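Local atomic coordinates of 6-phosphofructokinase isozyme 2 (Escherichia coli, PDB entry 3UMO), a protein that catalyses the ATP-dependent phosphorylation of fructose 6-phosphate to fructose 1,6-bisphosphate, the first committing step of glycolysis. Residues Asn180-Lys185 / Ala218-Val223; Val83-Trp88 / Glu115-Gln120. All coordinates share one frame; numbering follows the deposited sequence.

Interaction 1 (Asn180-Lys185 / Ala218-Val223); sequences NIELVK and AKRVVV. With ATP (adenosine-5'-triphosphate), chain E.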
ATOM      1  N   ASN A 180      18.124 -37.002 -16.809  1.00 33.64           N
ATOM      2  CA  ASN A 180      17.087 -37.995 -17.084  1.00 32.53           C
ATOM      3  C   ASN A 180      15.818 -37.796 -16.266  1.00 33.18           C
ATOM      4  O   ASN A 180      15.065 -38.743 -16.035  1.00 35.46           O
ATOM      5  CB  ASN A 180      17.626 -39.419 -16.910  1.00 34.51           C
ATOM      6  CG  ASN A 180      18.749 -39.734 -17.874  1.00 48.05           C
ATOM      7  OD1 ASN A 180      18.660 -39.436 -19.067  1.00 47.61           O
ATOM      8  ND2 ASN A 180      19.821 -40.332 -17.363  1.00 56.83           N
ATOM      9  N   ILE A 181      15.583 -36.560 -15.835  1.00 32.57           N
ATOM     10  CA  ILE A 181      14.345 -36.214 -15.152  1.00 26.51           C
ATOM     11  C   ILE A 181      13.201 -36.359 -16.151  1.00 27.20           C
ATOM     12  O   ILE A 181      13.313 -35.909 -17.287  1.00 29.69           O
ATOM     13  CB  ILE A 181      14.382 -34.759 -14.642  1.00 33.56           C
ATOM     14  CG1 ILE A 181      15.569 -34.538 -13.700  1.00 40.75           C
ATOM     15  CG2 ILE A 181      13.061 -34.368 -13.982  1.00 30.58           C
ATOM     16  CD1 ILE A 181      15.588 -35.443 -12.486  1.00 43.69           C
ATOM     17  N   GLU A 182      12.101 -36.985 -15.738  1.00 24.95           N
ATOM     18  CA  GLU A 182      10.979 -37.211 -16.648  1.00 26.50           C
ATOM     19  C   GLU A 182      10.326 -35.907 -17.097  1.00 23.44           C
ATOM     20  O   GLU A 182       9.967 -35.744 -18.265  1.00 25.76           O
ATOM     21  CB  GLU A 182       9.928 -38.111 -15.992  1.00 28.43           C
ATOM     22  CG  GLU A 182      10.377 -39.551 -15.792  1.00 40.69           C
ATOM     23  CD  GLU A 182      10.280 -40.384 -17.057  1.00 49.51           C
ATOM     24  OE1 GLU A 182      11.141 -41.268 -17.254  1.00 52.78           O
ATOM     25  OE2 GLU A 182       9.334 -40.164 -17.844  1.00 50.28           O
ATOM     26  N   LEU A 183      10.174 -34.981 -16.158  1.00 22.74           N
ATOM     27  CA  LEU A 183       9.487 -33.729 -16.423  1.00 26.21           C
ATOM     28  C   LEU A 183       9.895 -32.688 -15.404  1.00 22.01           C
ATOM     29  O   LEU A 183       9.935 -32.965 -14.208  1.00 22.64           O
ATOM     30  CB  LEU A 183       7.972 -33.931 -16.338  1.00 19.07           C
ATOM     31  CG  LEU A 183       7.077 -32.691 -16.378  1.00 25.40           C
ATOM     32  CD1 LEU A 183       7.153 -32.008 -17.728  1.00 26.71           C
ATOM     33  CD2 LEU A 183       5.631 -33.063 -16.041  1.00 30.29           C
ATOM     34  N   VAL A 184      10.189 -31.483 -15.877  1.00 22.05           N
ATOM     35  CA  VAL A 184      10.415 -30.358 -14.977  1.00 17.50           C
ATOM     36  C   VAL A 184       9.495 -29.205 -15.399  1.00 19.18           C
ATOM     37  O   VAL A 184       9.293 -28.983 -16.595  1.00 20.66           O
ATOM     38  CB  VAL A 184      11.912 -29.931 -14.970  1.00 23.94           C
ATOM     39  CG1 VAL A 184      12.358 -29.465 -16.352  1.00 24.62           C
ATOM     40  CG2 VAL A 184      12.170 -28.856 -13.911  1.00 24.77           C
ATOM     41  N   LYS A 185       8.913 -28.502 -14.426  1.00 18.35           N
ATOM     42  CA  LYS A 185       8.054 -27.353 -14.729  1.00 16.75           C
ATOM     43  C   LYS A 185       8.570 -26.057 -14.106  1.00 17.52           C
ATOM     44  O   LYS A 185       8.067 -25.604 -13.072  1.00 19.67           O
ATOM     45  CB  LYS A 185       6.575 -27.563 -14.323  1.00 19.63           C
ATOM     46  CG  LYS A 185       5.666 -26.423 -14.869  1.00 16.45           C
ATOM     47  CD  LYS A 185       4.441 -26.105 -14.013  1.00 16.59           C
ATOM     48  CE  LYS A 185       4.804 -25.421 -12.686  1.00 17.14           C
ATOM     49  NZ  LYS A 185       5.599 -24.168 -12.863  1.00 16.92           N
ATOM     50  N   ALA A 218      16.535 -33.224 -18.666  1.00 29.64           N
ATOM     51  CA  ALA A 218      15.129 -33.587 -18.530  1.00 27.10           C
ATOM     52  C   ALA A 218      14.598 -34.120 -19.853  1.00 29.72           C
ATOM     53  O   ALA A 218      15.009 -33.663 -20.923  1.00 32.66           O
ATOM     54  CB  ALA A 218      14.302 -32.390 -18.060  1.00 24.90           C
ATOM     55  N   LYS A 219      13.693 -35.091 -19.781  1.00 30.29           N
ATOM     56  CA  LYS A 219      13.057 -35.623 -20.985  1.00 29.19           C
ATOM     57  C   LYS A 219      12.053 -34.620 -21.532  1.00 29.61           C
ATOM     58  O   LYS A 219      11.927 -34.435 -22.742  1.00 29.51           O
ATOM     59  CB  LYS A 219      12.361 -36.952 -20.684  1.00 25.88           C
ATOM     60  CG  LYS A 219      13.325 -38.091 -20.328  1.00 34.03           C
ATOM     61  CD  LYS A 219      12.601 -39.436 -20.297  1.00 47.99           C
ATOM     62  CE  LYS A 219      13.542 -40.592 -19.970  1.00 54.92           C
ATOM     63  NZ  LYS A 219      13.931 -40.612 -18.534  1.00 61.12           N
ATOM     64  N   ARG A 220      11.343 -33.972 -20.618  1.00 24.15           N
ATOM     65  CA  ARG A 220      10.334 -32.988 -20.967  1.00 25.82           C
ATOM     66  C   ARG A 220      10.498 -31.751 -20.100  1.00 21.83           C
ATOM     67  O   ARG A 220      10.703 -31.854 -18.890  1.00 28.06           O
ATOM     68  CB  ARG A 220       8.940 -33.570 -20.751  1.00 26.52           C
ATOM     69  CG  ARG A 220       8.721 -34.934 -21.395  1.00 29.43           C
ATOM     70  CD  ARG A 220       7.410 -35.547 -20.916  1.00 35.88           C
ATOM     71  NE  ARG A 220       7.273 -36.934 -21.353  1.00 37.42           N
ATOM     72  CZ  ARG A 220       7.848 -37.969 -20.748  1.00 44.49           C
ATOM     73  NH1 ARG A 220       8.609 -37.781 -19.675  1.00 34.00           N
ATOM     74  NH2 ARG A 220       7.667 -39.195 -21.218  1.00 47.28           N
ATOM     75  N   VAL A 221      10.409 -30.585 -20.727  1.00 20.89           N
ATOM     76  CA  VAL A 221      10.447 -29.323 -20.008  1.00 17.59           C
ATOM     77  C   VAL A 221       9.178 -28.567 -20.353  1.00 20.23           C
ATOM     78  O   VAL A 221       8.893 -28.312 -21.526  1.00 21.92           O
ATOM     79  CB  VAL A 221      11.674 -28.472 -20.397  1.00 23.42           C
ATOM     80  CG1 VAL A 221      11.587 -27.084 -19.753  1.00 24.29           C
ATOM     81  CG2 VAL A 221      12.956 -29.176 -19.983  1.00 23.13           C
ATOM     82  N   VAL A 222       8.394 -28.238 -19.341  1.00 18.22           N
ATOM     83  CA  VAL A 222       7.236 -27.399 -19.576  1.00 16.56           C
ATOM     84  C   VAL A 222       7.463 -26.081 -18.861  1.00 17.48           C
ATOM     85  O   VAL A 222       7.460 -26.029 -17.632  1.00 23.42           O
ATOM     86  CB  VAL A 222       5.935 -28.072 -19.092  1.00 17.36           C
ATOM     87  CG1 VAL A 222       4.740 -27.134 -19.278  1.00 19.36           C
ATOM     88  CG2 VAL A 222       5.714 -29.370 -19.856  1.00 24.72           C
ATOM     89  N   VAL A 223       7.690 -25.023 -19.631  1.00 17.49           N
ATOM     90  CA  VAL A 223       7.854 -23.706 -19.042  1.00 18.86           C
ATOM     91  C   VAL A 223       6.477 -23.073 -18.902  1.00 18.78           C
ATOM     92  O   VAL A 223       5.811 -22.779 -19.895  1.00 17.76           O
ATOM     93  CB  VAL A 223       8.729 -22.790 -19.899  1.00 19.25           C
ATOM     94  CG1 VAL A 223       9.027 -21.501 -19.136  1.00 17.10           C
ATOM     95  CG2 VAL A 223      10.024 -23.496 -20.279  1.00 23.86           C
TER
HETATM   96  PG  ATP E 313       2.710 -20.866  -8.701  1.00 17.63           P
HETATM   97  O1G ATP E 313       3.668 -21.880  -8.183  1.00 16.36           O
HETATM   98  O2G ATP E 313       1.362 -21.261  -8.103  1.00 15.88           O
HETATM   99  O3G ATP E 313       3.073 -19.467  -8.339  1.00 19.75           O
HETATM  100  PB  ATP E 313       3.764 -20.958 -11.231  1.00 18.74           P
HETATM  101  O1B ATP E 313       4.457 -19.562 -11.178  1.00 16.74           O
HETATM  102  O2B ATP E 313       4.727 -22.147 -11.026  1.00 17.93           O
HETATM  103  O3B ATP E 313       2.519 -21.040 -10.236  1.00 15.99           O
HETATM  104  PA  ATP E 313       2.259 -20.282 -13.590  1.00 17.07           P
HETATM  105  O1A ATP E 313       2.113 -18.905 -13.011  1.00 16.55           O
HETATM  106  O2A ATP E 313       2.826 -20.288 -15.011  1.00 17.17           O
HETATM  107  O3A ATP E 313       3.135 -21.179 -12.673  1.00 14.62           O
HETATM  108  O5' ATP E 313       0.810 -20.979 -13.535  1.00 18.61           O
HETATM  109  C5' ATP E 313       0.617 -22.198 -14.168  1.00 20.38           C
HETATM  110  C4' ATP E 313      -0.508 -22.300 -15.095  1.00 17.33           C
HETATM  111  O4' ATP E 313      -1.667 -21.720 -14.458  1.00 15.49           O
HETATM  112  C3' ATP E 313      -0.326 -21.471 -16.298  1.00 19.31           C
HETATM  113  O3' ATP E 313       0.409 -22.125 -17.262  1.00 17.19           O
HETATM  114  C2' ATP E 313      -1.711 -21.190 -16.711  1.00 20.59           C
HETATM  115  O2' ATP E 313      -2.271 -22.303 -17.278  1.00 19.73           O
HETATM  116  C1' ATP E 313      -2.373 -20.956 -15.408  1.00 15.43           C
HETATM  117  N9  ATP E 313      -2.350 -19.542 -15.036  1.00 16.36           N
HETATM  118  C8  ATP E 313      -1.481 -18.956 -14.192  1.00 19.83           C
HETATM  119  N7  ATP E 313      -1.801 -17.639 -14.124  1.00 17.30           N
HETATM  120  C5  ATP E 313      -2.863 -17.400 -14.920  1.00 18.10           C
HETATM  121  C6  ATP E 313      -3.607 -16.256 -15.227  1.00 21.70           C
HETATM  122  N6  ATP E 313      -3.271 -14.924 -14.623  1.00 19.59           N
HETATM  123  N1  ATP E 313      -4.635 -16.372 -16.086  1.00 16.90           N
HETATM  124  C2  ATP E 313      -4.953 -17.554 -16.641  1.00 17.83           C
HETATM  125  N3  ATP E 313      -4.260 -18.662 -16.361  1.00 17.78           N
HETATM  126  C4  ATP E 313      -3.221 -18.616 -15.509  1.00 17.97           C

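Interaction 2 (Val83-Trp88 / Glu115-Gln120); sequences VEAKDW and EDEFRQ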
ATOM      1  N   VAL A  83       7.055 -38.829   8.039  1.00 29.03           N
ATOM      2  CA  VAL A  83       8.172 -39.067   8.932  1.00 33.38           C
ATOM      3  C   VAL A  83       8.031 -38.054  10.052  1.00 27.04           C
ATOM      4  O   VAL A  83       7.811 -36.871   9.794  1.00 28.08           O
ATOM      5  CB  VAL A  83       9.515 -38.850   8.213  1.00 32.91           C
ATOM      6  CG1 VAL A  83      10.658 -38.774   9.219  1.00 32.94           C
ATOM      7  CG2 VAL A  83       9.746 -39.953   7.192  1.00 30.15           C
ATOM      8  N   GLU A  84       8.126 -38.506  11.295  1.00 30.60           N
ATOM      9  CA  GLU A  84       8.005 -37.582  12.413  1.00 33.47           C
ATOM     10  C   GLU A  84       9.303 -36.800  12.558  1.00 32.60           C
ATOM     11  O   GLU A  84      10.383 -37.387  12.630  1.00 35.59           O
ATOM     12  CB  GLU A  84       7.672 -38.331  13.703  1.00 35.20           C
ATOM     13  CG  GLU A  84       7.089 -37.447  14.787  1.00 45.87           C
ATOM     14  CD  GLU A  84       6.277 -38.232  15.795  1.00 62.57           C
ATOM     15  OE1 GLU A  84       6.447 -39.470  15.865  1.00 67.90           O
ATOM     16  OE2 GLU A  84       5.463 -37.610  16.511  1.00 67.25           O
ATOM     17  N   ALA A  85       9.201 -35.474  12.572  1.00 28.17           N
ATOM     18  CA  ALA A  85      10.386 -34.629  12.674  1.00 26.92           C
ATOM     19  C   ALA A  85      10.427 -33.899  14.010  1.00 31.20           C
ATOM     20  O   ALA A  85       9.384 -33.628  14.609  1.00 34.76           O
ATOM     21  CB  ALA A  85      10.438 -33.638  11.519  1.00 27.34           C
ATOM     22  N   LYS A  86      11.635 -33.577  14.466  1.00 28.55           N
ATOM     23  CA  LYS A  86      11.818 -32.911  15.753  1.00 27.35           C
ATOM     24  C   LYS A  86      11.300 -31.476  15.731  1.00 29.90           C
ATOM     25  O   LYS A  86      10.647 -31.037  16.674  1.00 33.59           O
ATOM     26  CB  LYS A  86      13.292 -32.938  16.166  1.00 34.55           C
ATOM     27  CG  LYS A  86      13.843 -34.335  16.413  1.00 45.32           C
ATOM     28  CD  LYS A  86      13.524 -34.819  17.822  1.00 59.20           C
ATOM     29  CE  LYS A  86      13.924 -36.279  18.024  1.00 65.01           C
ATOM     30  NZ  LYS A  86      12.977 -37.218  17.354  1.00 64.65           N
ATOM     31  N   ASP A  87      11.598 -30.753  14.655  1.00 27.44           N
ATOM     32  CA  ASP A  87      11.183 -29.360  14.514  1.00 32.76           C
ATOM     33  C   ASP A  87       9.725 -29.299  14.058  1.00 32.36           C
ATOM     34  O   ASP A  87       9.334 -29.991  13.113  1.00 30.48           O
ATOM     35  CB  ASP A  87      12.103 -28.646  13.517  1.00 30.19           C
ATOM     36  CG  ASP A  87      12.069 -27.130  13.658  1.00 36.35           C
ATOM     37  OD1 ASP A  87      11.545 -26.625  14.678  1.00 36.90           O
ATOM     38  OD2 ASP A  87      12.586 -26.448  12.747  1.00 35.30           O
ATOM     39  N   TRP A  88       8.920 -28.474  14.721  1.00 27.74           N
ATOM     40  CA  TRP A  88       7.482 -28.453  14.453  1.00 25.98           C
ATOM     41  C   TRP A  88       7.128 -27.862  13.083  1.00 27.30           C
ATOM     42  O   TRP A  88       7.770 -26.919  12.608  1.00 26.55           O
ATOM     43  CB  TRP A  88       6.717 -27.723  15.572  1.00 31.01           C
ATOM     44  CG  TRP A  88       6.790 -26.218  15.497  1.00 36.12           C
ATOM     45  CD1 TRP A  88       6.033 -25.388  14.708  1.00 38.43           C
ATOM     46  CD2 TRP A  88       7.657 -25.366  16.255  1.00 37.27           C
ATOM     47  NE1 TRP A  88       6.389 -24.077  14.923  1.00 42.55           N
ATOM     48  CE2 TRP A  88       7.377 -24.037  15.867  1.00 38.38           C
ATOM     49  CE3 TRP A  88       8.641 -25.599  17.215  1.00 34.64           C
ATOM     50  CZ2 TRP A  88       8.055 -22.946  16.415  1.00 49.86           C
ATOM     51  CZ3 TRP A  88       9.310 -24.515  17.758  1.00 49.92           C
ATOM     52  CH2 TRP A  88       9.015 -23.205  17.355  1.00 51.72           C
ATOM     53  N   GLU A 115      19.718 -34.794   9.481  1.00 28.63           N
ATOM     54  CA  GLU A 115      20.176 -35.802   8.534  1.00 30.68           C
ATOM     55  C   GLU A 115      19.434 -37.127   8.693  1.00 30.76           C
ATOM     56  O   GLU A 115      19.117 -37.780   7.701  1.00 29.88           O
ATOM     57  CB  GLU A 115      21.686 -35.997   8.643  1.00 28.61           C
ATOM     58  CG  GLU A 115      22.483 -34.796   8.157  1.00 36.26           C
ATOM     59  CD  GLU A 115      23.971 -34.933   8.423  1.00 52.62           C
ATOM     60  OE1 GLU A 115      24.344 -35.560   9.437  1.00 58.79           O
ATOM     61  OE2 GLU A 115      24.766 -34.412   7.616  1.00 60.58           O
ATOM     62  N   ASP A 116      19.146 -37.514   9.933  1.00 29.72           N
ATOM     63  CA  ASP A 116      18.412 -38.752  10.189  1.00 27.49           C
ATOM     64  C   ASP A 116      17.028 -38.704   9.551  1.00 28.44           C
ATOM     65  O   ASP A 116      16.602 -39.651   8.890  1.00 30.06           O
ATOM     66  CB  ASP A 116      18.274 -39.000  11.689  1.00 35.14           C
ATOM     67  CG  ASP A 116      17.388 -40.197  12.001  1.00 41.51           C
ATOM     68  OD1 ASP A 116      17.503 -41.228  11.304  1.00 48.31           O
ATOM     69  OD2 ASP A 116      16.576 -40.107  12.944  1.00 54.06           O
ATOM     70  N   GLU A 117      16.332 -37.591   9.757  1.00 27.93           N
ATOM     71  CA  GLU A 117      14.996 -37.406   9.212  1.00 27.43           C
ATOM     72  C   GLU A 117      14.978 -37.461   7.684  1.00 26.27           C
ATOM     73  O   GLU A 117      14.073 -38.049   7.090  1.00 27.27           O
ATOM     74  CB  GLU A 117      14.390 -36.093   9.724  1.00 31.26           C
ATOM     75  CG  GLU A 117      13.965 -36.163  11.195  1.00 32.29           C
ATOM     76  CD  GLU A 117      13.931 -34.805  11.877  1.00 27.05           C
ATOM     77  OE1 GLU A 117      13.653 -34.764  13.099  1.00 34.21           O
ATOM     78  OE2 GLU A 117      14.184 -33.783  11.202  1.00 31.44           O
ATOM     79  N   PHE A 118      15.984 -36.865   7.048  1.00 25.26           N
ATOM     80  CA  PHE A 118      16.055 -36.896   5.593  1.00 24.26           C
ATOM     81  C   PHE A 118      16.269 -38.321   5.078  1.00 25.46           C
ATOM     82  O   PHE A 118      15.667 -38.721   4.081  1.00 25.39           O
ATOM     83  CB  PHE A 118      17.149 -35.967   5.071  1.00 25.55           C
ATOM     84  CG  PHE A 118      17.183 -35.867   3.573  1.00 29.51           C
ATOM     85  CD1 PHE A 118      18.007 -36.698   2.828  1.00 30.52           C
ATOM     86  CD2 PHE A 118      16.381 -34.954   2.906  1.00 33.79           C
ATOM     87  CE1 PHE A 118      18.037 -36.616   1.446  1.00 31.84           C
ATOM     88  CE2 PHE A 118      16.409 -34.865   1.520  1.00 34.16           C
ATOM     89  CZ  PHE A 118      17.240 -35.697   0.791  1.00 34.79           C
ATOM     90  N   ARG A 119      17.127 -39.082   5.757  1.00 26.67           N
ATOM     91  CA  ARG A 119      17.342 -40.481   5.403  1.00 25.79           C
ATOM     92  C   ARG A 119      16.060 -41.298   5.580  1.00 25.01           C
ATOM     93  O   ARG A 119      15.810 -42.243   4.832  1.00 25.08           O
ATOM     94  CB  ARG A 119      18.489 -41.089   6.216  1.00 26.54           C
ATOM     95  CG  ARG A 119      19.875 -40.728   5.690  1.00 28.80           C
ATOM     96  CD  ARG A 119      20.973 -41.438   6.481  1.00 32.01           C
ATOM     97  NE  ARG A 119      21.085 -40.895   7.832  1.00 38.88           N
ATOM     98  CZ  ARG A 119      22.000 -40.007   8.206  1.00 29.24           C
ATOM     99  NH1 ARG A 119      22.910 -39.581   7.337  1.00 32.36           N
ATOM    100  NH2 ARG A 119      22.021 -39.568   9.459  1.00 32.97           N
ATOM    101  N   GLN A 120      15.250 -40.934   6.572  1.00 26.56           N
ATOM    102  CA  GLN A 120      13.957 -41.587   6.766  1.00 29.62           C
ATOM    103  C   GLN A 120      13.018 -41.308   5.604  1.00 26.50           C
ATOM    104  O   GLN A 120      12.254 -42.182   5.180  1.00 29.83           O
ATOM    105  CB  GLN A 120      13.302 -41.124   8.065  1.00 25.38           C
ATOM    106  CG  GLN A 120      13.933 -41.713   9.316  1.00 29.28           C
ATOM    107  CD  GLN A 120      13.227 -41.260  10.569  1.00 36.49           C
ATOM    108  OE1 GLN A 120      12.031 -41.501  10.739  1.00 33.72           O
ATOM    109  NE2 GLN A 120      13.958 -40.586  11.450  1.00 35.49           N
TER
HETATM  110  O   HOH W   1      11.768 -39.587  13.125  1.00 40.84           O
HETATM  111  O   HOH W   2       9.384 -41.148  11.942  1.00 44.47           O
HETATM  112  O   HOH W   3      13.527 -37.202  14.506  1.00 44.47           O
HETATM  113  O   HOH W   4      13.510 -31.534  12.644  1.00 28.90           O

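Interaction 1 (Asn180-Lys185 / Ala218-Val223)
Glu182 lies alongside Lys219 and Arg220, all pointing the same way, and shares its carboxylate between them. Its OE1 forms a salt bridge with Lys219 NZ at 3.1 Å, while OE2 does the same with Arg220 NH1. Both nitrogens meet the carboxylate from above its plane, and the guanidinium is turned 36° against it, so the two flat groups are not paired flush. The bend of Glu182 at chi2 (-80°) carries CD back toward these cations. Arg220 NH1 also bonds Glu182 O at 2.8 Å, gripping backbone and side chain of one residue.

The two segments run parallel. Lys219 N meets Ile181 O at 2.7 Å, and Val184 turns both its backbone groups to 218-223, N to Arg220 O and O to Val222 N. Val184 and Val221 stand side by side, CG1 against CG2 at 3.7 Å; Leu183 CD1 touches Val222 CG2, and Met275 of helix 272-286 packs on both residues. In this ribokinase-family fold the pairing sets 218-223 against the edge of the central parallel sheet.

The end of Lys185, an established ATP-binding residue, leads away from 218-223 into the nucleotide site, where NZ bonds ATP O2B at 2.9 Å and also Ser224 OG. One end of the contact thus pairs a carboxylate with two cations, while at the other the lysine ammonium would probably offset phosphate charge.

Interaction 2 (Val83-Trp88 / Glu115-Gln120)
Glu117 reaches from the first turn of helix 115-125 to the chain leaving strand 80-84, the edge strand of the parallel sheet in this ribokinase-type alpha/beta fold. Its OE1 accepts the backbone N-H of Lys86 at 2.7 Å, the nitrogen lying 41° out of the carboxylate plane. The same oxygen sits 3.3 Å from Lys86 CG, where the lysine chain crosses the glutamate at about a right angle. Ala85 CB packs against Glu117 CD at 3.7 Å. Beyond CG the glutamate is extended, which brings the carboxylate up to the backbone at Ala85 and Lys86.

Nearly one turn further on, the side chains of Gln120 and Val83 cross obliquely. The valine spreads both methyls against Gln120 CB, and its CG1, anti to the backbone N (chi1 167°), comes within 3.4 Å of Gln120 OE1.

Water makes up the next shell. One molecule donates to Glu117 OE1 and accepts from Lys86 NZ, whereas another joins Glu117 OE2 to Asp87 N. An alanine in place of Glu117 would probably leave Lys86 N without its acceptor and set both waters loose from the helix. Two more waters, and a weak bond from NE2 to Asp116 OD2, steady the Gln120 amide: NE2 donates to one, 2.9 Å away, that in turn donates to Glu84 O, and OE1 accepts from the other, which takes the N-H of Glu84.

Further out, Asp87 OD2 takes the N-H of Ala112 and OD1 forms a salt bridge with Arg90, a substrate-binding residue, tying down the loop beyond Lys86. Glu117 N is itself held by Asn114 OD1.

In the fold
From the N terminus, interaction 2 comes first. The chain leaves strand 80-84, runs through strands 93-97 and 103-107 of the smaller mixed sheet, and returns as helix 115-125, closing a loop of 26 residues. It then adds strands 133-137 and 162-166 with their helices before reaching 180-185. Interaction 1 closes a second loop, of 32 residues, which holds helices 188-195 and 204-214 and brings 218-223 beside 183-184. The loops follow in series, neither nested nor crossed. Strands 80-84 and 183-184 are the two outermost of the six-stranded parallel sheet, so the two contacts lie at opposite edges of it, their centres about 29 Å apart.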